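Long-range contacts in Lmo2470 protein (Listeria monocytogenes EGD-e, PDB 5HL3), which is a calcium-binding, leucine-rich-repeat internalin that interacts with the host protein afadin and facilitates the crossing of basement membranes by the bacterium: residues 185-189 and 207-213; 213-219 and 236-242. All coordinates share one frame. Residue numbers count along the deposited sequence, not the author numbering.

Contact 1: 185-189 and 207-213. With CA (calcium ion), chain F.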
loop_
_atom_site.group_PDB
_atom_site.type_symbol
_atom_site.label_atom_id
_atom_site.label_comp_id
_atom_site.label_asym_id
_atom_site.label_seq_id
_atom_site.Cartn_x
_atom_site.Cartn_y
_atom_site.Cartn_z
ATOM N N ILE A 185 11.232 -4.296 -1.229
ATOM C CA ILE A 185 10.619 -4.498 0.091
ATOM C C ILE A 185 11.589 -5.362 0.916
ATOM O O ILE A 185 12.198 -6.298 0.377
ATOM C CB ILE A 185 9.218 -5.156 -0.078
ATOM C CG1 ILE A 185 8.461 -5.188 1.237
ATOM C CG2 ILE A 185 9.265 -6.525 -0.681
ATOM C CD1 ILE A 185 7.894 -3.867 1.695
ATOM N N PRO A 186 11.776 -5.057 2.205
ATOM C CA PRO A 186 12.689 -5.888 2.984
ATOM C C PRO A 186 12.264 -7.349 3.104
ATOM O O PRO A 186 11.066 -7.650 3.097
ATOM C CB PRO A 186 12.627 -5.239 4.378
ATOM C CG PRO A 186 12.316 -3.808 4.094
ATOM C CD PRO A 186 11.345 -3.868 2.964
ATOM N N ASP A 187 13.254 -8.236 3.249
ATOM C CA ASP A 187 12.974 -9.632 3.595
ATOM C C ASP A 187 12.772 -9.616 5.126
ATOM O O ASP A 187 13.683 -9.909 5.911
ATOM C CB ASP A 187 14.137 -10.522 3.170
ATOM C CG ASP A 187 13.796 -11.996 3.229
ATOM O OD1 ASP A 187 12.696 -12.322 3.700
ATOM O OD2 ASP A 187 14.646 -12.799 2.790
ATOM N N PHE A 188 11.563 -9.221 5.527
ATOM C CA PHE A 188 11.316 -8.894 6.945
ATOM C C PHE A 188 11.736 -10.019 7.877
ATOM O O PHE A 188 11.282 -11.129 7.756
ATOM C CB PHE A 188 9.851 -8.559 7.166
ATOM C CG PHE A 188 9.427 -7.239 6.593
ATOM C CD1 PHE A 188 9.852 -6.050 7.144
ATOM C CD2 PHE A 188 8.571 -7.184 5.507
ATOM C CE1 PHE A 188 9.459 -4.845 6.606
ATOM C CE2 PHE A 188 8.158 -5.970 4.978
ATOM C CZ PHE A 188 8.611 -4.799 5.525
ATOM N N GLN A 189 12.619 -9.707 8.815
ATOM C CA GLN A 189 13.183 -10.697 9.718
ATOM C C GLN A 189 12.435 -10.934 11.010
ATOM O O GLN A 189 12.478 -12.041 11.540
ATOM C CB GLN A 189 14.615 -10.260 10.130
ATOM C CG GLN A 189 15.627 -10.152 9.000
ATOM C CD GLN A 189 17.010 -9.821 9.514
ATOM O OE1 GLN A 189 17.165 -9.345 10.640
ATOM N NE2 GLN A 189 18.029 -10.119 8.721
ATOM N N THR A 207 10.007 -9.410 -5.143
ATOM C CA THR A 207 10.089 -9.377 -3.683
ATOM C C THR A 207 11.070 -10.468 -3.282
ATOM O O THR A 207 11.363 -11.386 -4.072
ATOM C CB THR A 207 8.761 -9.649 -2.933
ATOM O OG1 THR A 207 8.463 -11.054 -2.893
ATOM C CG2 THR A 207 7.618 -8.901 -3.506
ATOM N N PRO A 208 11.577 -10.406 -2.047
ATOM C CA PRO A 208 12.320 -11.558 -1.563
ATOM C C PRO A 208 11.425 -12.799 -1.447
ATOM O O PRO A 208 10.175 -12.683 -1.372
ATOM C CB PRO A 208 12.776 -11.122 -0.160
ATOM C CG PRO A 208 12.731 -9.634 -0.184
ATOM C CD PRO A 208 11.553 -9.304 -1.076
ATOM N N ASP A 209 12.050 -13.966 -1.373
ATOM C CA ASP A 209 11.326 -15.207 -1.107
ATOM C C ASP A 209 11.217 -15.243 0.399
ATOM O O ASP A 209 12.005 -15.887 1.089
ATOM C CB ASP A 209 12.110 -16.403 -1.633
ATOM C CG ASP A 209 11.383 -17.716 -1.437
ATOM O OD1 ASP A 209 10.179 -17.721 -1.085
ATOM O OD2 ASP A 209 12.013 -18.777 -1.649
ATOM N N PHE A 210 10.240 -14.509 0.901
ATOM C CA PHE A 210 10.191 -14.187 2.331
ATOM C C PHE A 210 10.575 -15.298 3.242
ATOM O O PHE A 210 9.957 -16.369 3.248
ATOM C CB PHE A 210 8.835 -13.637 2.746
ATOM C CG PHE A 210 8.464 -12.363 2.048
ATOM C CD1 PHE A 210 9.102 -11.139 2.374
ATOM C CD2 PHE A 210 7.468 -12.325 1.079
ATOM C CE1 PHE A 210 8.749 -9.978 1.741
ATOM C CE2 PHE A 210 7.129 -11.163 0.456
ATOM C CZ PHE A 210 7.749 -9.981 0.791
ATOM N N GLN A 211 11.571 -14.987 4.078
ATOM C CA GLN A 211 12.137 -15.962 4.964
ATOM C C GLN A 211 11.395 -16.175 6.302
ATOM O O GLN A 211 11.587 -17.207 6.951
ATOM C CB GLN A 211 13.618 -15.606 5.253
ATOM C CG GLN A 211 13.814 -14.358 6.094
ATOM C CD GLN A 211 15.209 -13.735 5.997
ATOM O OE1 GLN A 211 16.219 -14.435 5.869
ATOM N NE2 GLN A 211 15.261 -12.413 6.123
ATOM N N ASN A 212 10.582 -15.223 6.735
ATOM C CA ASN A 212 9.947 -15.374 8.062
ATOM C C ASN A 212 8.568 -14.713 8.168
ATOM O O ASN A 212 8.291 -13.925 9.090
ATOM C CB ASN A 212 10.883 -14.813 9.143
ATOM C CG ASN A 212 10.457 -15.211 10.541
ATOM O OD1 ASN A 212 9.825 -16.253 10.726
ATOM N ND2 ASN A 212 10.790 -14.391 11.536
ATOM N N LEU A 213 7.687 -15.071 7.249
ATOM C CA LEU A 213 6.282 -14.624 7.291
ATOM C C LEU A 213 5.342 -15.837 7.290
ATOM O O LEU A 213 4.507 -15.996 6.402
ATOM C CB LEU A 213 5.978 -13.680 6.123
ATOM C CG LEU A 213 6.749 -12.359 6.103
ATOM C CD1 LEU A 213 6.406 -11.516 4.885
ATOM C CD2 LEU A 213 6.564 -11.522 7.375
HETATM CA CA CA F . 16.662 -8.153 12.687
HETATM O O HOH W 1 10.499 -12.582 5.587
HETATM O O HOH W 2 14.680 -15.324 1.717
HETATM O O HOH W 3 9.451 -11.492 9.881
HETATM O O HOH W 4 17.360 -10.073 5.668
HETATM O O HOH W 5 15.920 -6.764 10.817
HETATM O O HOH W 6 18.999 -7.472 12.533
HETATM O O HOH W 7 17.268 -8.363 15.086
#
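D187 takes two hydrogen bonds from Q211 of the next coil, one on its carboxylate and one on its carbonyl. Q211 N donates to D187 OD1 (2.9 Å, nearly straight), while the amide of the Q211 side chain curls back so that Q211 NE2 reaches D187 O at 3.0 Å. D187 sits at the centre of an inverse gamma turn, and D209 at the centre of another. N212 adds a third direct bond, N212 ND2 to Q189 O at 2.9 Å. Water threads the gap between the backbones: water 1 donates to D187 OD1 and F188 O and accepts from N212 N, water 2 joins D187 OD2 to D209 O, and water 3 joins F188 O to N212 O. These are successive leucine-rich repeats of the internalin solenoid, on the side away from its parallel sheet, where the sequence I-P-D-F-Q in one coil is matched by T-P-D-F-Q in the next. The coils stack, but past I185 and T207 the closest CA partners slip by one residue, D187 pairing with F210 and Q189 with N212. The I185 methyl CG2 lies 3.6 Å from P208 CD and 4.1 Å from F210 CZ, and P186 O meets the edge of the F210 ring, 3.6 Å from CE1. Further along, F188 CB approaches L213 CD2 at 4.4 Å. D209, whose CA-to-CB bond points away from 185-189, is hydrogen-bonded through OD2 to T234 OG1 of the following coil. At the exposed end Q189 OE1 binds a calcium ion at 2.4 Å; N167 and N190 supply the other protein ligands, alongside waters 5, 6 and 7.

Contact 2: 213-219 and 236-242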
loop_
_atom_site.group_PDB
_atom_site.type_symbol
_atom_site.label_atom_id
_atom_site.label_comp_id
_atom_site.label_asym_id
_atom_site.label_seq_id
_atom_site.Cartn_x
_atom_site.Cartn_y
_atom_site.Cartn_z
ATOM N N LEU A 213 7.687 -15.071 7.249
ATOM C CA LEU A 213 6.282 -14.624 7.291
ATOM C C LEU A 213 5.342 -15.837 7.290
ATOM O O LEU A 213 4.507 -15.996 6.402
ATOM C CB LEU A 213 5.978 -13.680 6.123
ATOM C CG LEU A 213 6.749 -12.359 6.103
ATOM C CD1 LEU A 213 6.406 -11.516 4.885
ATOM C CD2 LEU A 213 6.564 -11.522 7.375
ATOM N N PRO A 214 5.446 -16.683 8.314
ATOM C CA PRO A 214 4.655 -17.931 8.359
ATOM C C PRO A 214 3.153 -17.760 8.533
ATOM O O PRO A 214 2.419 -18.742 8.329
ATOM C CB PRO A 214 5.240 -18.668 9.573
ATOM C CG PRO A 214 5.744 -17.577 10.456
ATOM C CD PRO A 214 6.283 -16.531 9.530
ATOM N N LYS A 215 2.708 -16.566 8.931
ATOM C CA LYS A 215 1.297 -16.282 9.182
ATOM C C LYS A 215 0.671 -15.382 8.132
ATOM O O LYS A 215 -0.495 -15.054 8.236
ATOM C CB LYS A 215 1.131 -15.668 10.571
ATOM C CG LYS A 215 1.405 -16.688 11.684
ATOM C CD LYS A 215 1.305 -16.073 13.051
ATOM C CE LYS A 215 1.160 -17.077 14.170
ATOM N NZ LYS A 215 0.960 -16.265 15.412
ATOM N N LEU A 216 1.442 -14.972 7.132
ATOM C CA LEU A 216 0.901 -14.060 6.108
ATOM C C LEU A 216 -0.206 -14.738 5.307
ATOM O O LEU A 216 0.010 -15.796 4.713
ATOM C CB LEU A 216 2.036 -13.643 5.168
ATOM C CG LEU A 216 1.676 -12.520 4.181
ATOM C CD1 LEU A 216 1.496 -11.214 4.898
ATOM C CD2 LEU A 216 2.755 -12.404 3.125
ATOM N N THR A 217 -1.389 -14.121 5.285
ATOM C CA THR A 217 -2.530 -14.663 4.528
ATOM C C THR A 217 -2.834 -13.847 3.282
ATOM O O THR A 217 -3.308 -14.397 2.302
ATOM C CB THR A 217 -3.824 -14.759 5.389
ATOM O OG1 THR A 217 -4.252 -13.465 5.815
ATOM C CG2 THR A 217 -3.600 -15.698 6.577
ATOM N N ASP A 218 -2.597 -12.543 3.332
ATOM C CA ASP A 218 -2.980 -11.643 2.233
ATOM C C ASP A 218 -1.811 -10.765 1.831
ATOM O O ASP A 218 -1.318 -9.986 2.652
ATOM C CB ASP A 218 -4.160 -10.766 2.665
ATOM C CG ASP A 218 -5.405 -11.552 2.922
ATOM O OD1 ASP A 218 -5.465 -12.338 3.876
ATOM O OD2 ASP A 218 -6.373 -11.391 2.167
ATOM N N LEU A 219 -1.381 -10.895 0.584
ATOM C CA LEU A 219 -0.255 -10.140 0.036
ATOM C C LEU A 219 -0.775 -9.467 -1.224
ATOM O O LEU A 219 -1.061 -10.146 -2.214
ATOM C CB LEU A 219 0.934 -11.063 -0.242
ATOM C CG LEU A 219 2.180 -10.445 -0.867
ATOM C CD1 LEU A 219 2.661 -9.248 -0.074
ATOM C CD2 LEU A 219 3.275 -11.463 -0.970
ATOM N N LEU A 236 5.438 -19.523 2.372
ATOM C CA LEU A 236 4.263 -18.733 2.792
ATOM C C LEU A 236 3.101 -19.713 3.034
ATOM O O LEU A 236 2.117 -19.701 2.299
ATOM C CB LEU A 236 3.880 -17.686 1.756
ATOM C CG LEU A 236 4.882 -16.547 1.532
ATOM C CD1 LEU A 236 4.333 -15.574 0.503
ATOM C CD2 LEU A 236 5.191 -15.770 2.808
ATOM N N PRO A 237 3.219 -20.567 4.062
ATOM C CA PRO A 237 2.216 -21.627 4.263
ATOM C C PRO A 237 0.818 -21.154 4.578
ATOM O O PRO A 237 -0.128 -21.906 4.373
ATOM C CB PRO A 237 2.798 -22.439 5.434
ATOM C CG PRO A 237 3.707 -21.488 6.142
ATOM C CD PRO A 237 4.317 -20.698 5.031
ATOM N N SER A 238 0.677 -19.945 5.099
ATOM C CA SER A 238 -0.652 -19.423 5.424
ATOM C C SER A 238 -1.281 -18.623 4.281
ATOM O O SER A 238 -2.409 -18.132 4.417
ATOM C CB SER A 238 -0.589 -18.548 6.679
ATOM O OG SER A 238 -0.167 -19.306 7.814
ATOM N N LEU A 239 -0.570 -18.478 3.153
ATOM C CA LEU A 239 -1.058 -17.602 2.092
ATOM C C LEU A 239 -2.417 -18.059 1.547
ATOM O O LEU A 239 -2.595 -19.236 1.202
ATOM C CB LEU A 239 -0.049 -17.538 0.969
ATOM C CG LEU A 239 -0.268 -16.442 -0.088
ATOM C CD1 LEU A 239 -0.141 -15.047 0.486
ATOM C CD2 LEU A 239 0.729 -16.688 -1.222
ATOM N N GLU A 240 -3.334 -17.106 1.472
ATOM C CA GLU A 240 -4.682 -17.325 0.905
ATOM C C GLU A 240 -4.933 -16.476 -0.334
ATOM O O GLU A 240 -5.648 -16.914 -1.249
ATOM C CB GLU A 240 -5.771 -17.015 1.946
ATOM C CG GLU A 240 -5.747 -17.904 3.194
ATOM C CD GLU A 240 -6.702 -17.465 4.319
ATOM O OE1 GLU A 240 -7.438 -16.449 4.198
ATOM O OE2 GLU A 240 -6.743 -18.183 5.353
ATOM N N SER A 241 -4.385 -15.262 -0.376
ATOM C CA SER A 241 -4.611 -14.363 -1.505
ATOM C C SER A 241 -3.336 -13.639 -1.864
ATOM O O SER A 241 -2.743 -12.958 -1.024
ATOM C CB SER A 241 -5.698 -13.330 -1.203
ATOM O OG SER A 241 -5.888 -12.478 -2.334
ATOM N N LEU A 242 -2.933 -13.767 -3.121
ATOM C CA LEU A 242 -1.789 -13.037 -3.675
ATOM C C LEU A 242 -2.324 -12.272 -4.879
ATOM O O LEU A 242 -2.615 -12.865 -5.932
ATOM C CB LEU A 242 -0.674 -13.997 -4.089
ATOM C CG LEU A 242 0.536 -13.419 -4.828
ATOM C CD1 LEU A 242 1.214 -12.385 -3.973
ATOM C CD2 LEU A 242 1.529 -14.511 -5.174
HETATM O O HOH W 8 2.284 -17.490 5.033
HETATM O O HOH W 9 -7.624 -13.852 3.423
HETATM O O HOH W 10 -4.314 -10.094 -1.831
#
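Two consecutive coils of the leucine-rich-repeat solenoid run side by side here, each passing from a type I turn (L213 to L216, L236 to L239) into a short strand of the parallel sheet. The backbone bonds start at T217 O, which accepts from both E240 N (2.8 Å) and S241 N (3.0 Å); L219 N then donates to S241 O at 2.9 Å, pairing D218 with S241 and L219 with L242. CA-H...O contacts accompany these bonds, both before the strands (T217 CA to S238 O, 3.5 Å) and within them (L242 CA to L219 O, 3.3 Å). One side-chain bond ties the turns together: S238 OG donates to P214 O at 2.7 Å. Beside it water 8 donates to L213 O and L216 O and accepts from S238 N. Leucines fill the interior. L236 CD2 packs 4.0 Å from L213 CB and 4.2 Å from L216 CD2, L239 CD1 lies 4.2 Å from L219 CB, and L219 CD2 meets L242 CD1 at 3.8 Å. L219 and L242 project to the same face of the sheet, into this apolar column; L216 and L219 also rest on L197 of the preceding coil. D218 and S241 occupy the other, more open face. There T217 OG1, with a single proton to share, lies between two acceptors, D218 OD1 at 2.5 Å and T195 O of the preceding coil. Two like charges come near each other at this surface, D218 OD1 and E240 OE1 4.6 Å apart, and water 9 sits between them, donating to each of these oxygens at 2.7 Å.

Both contacts join adjacent coils of one solenoid, offset by one repeat, and L213 belongs to both: it ends the 207-213 segment and opens the turn that leads to strand 218-220. Contact 2 includes the parallel sheet and has regular backbone pairing; contact 1 lies on irregular loops, where side-chain amides, a carboxylate and bridging waters replace it. Each is buried on its inner side and open on the solvent side, but the interior of contact 2 is lined by leucines, while that of contact 1 mixes F188 and F210 with I185, T207 and L213. The two interiors merge, F210 CE2 lying 4.1 Å from L219 CD2. Calcium is bound directly only in contact 1.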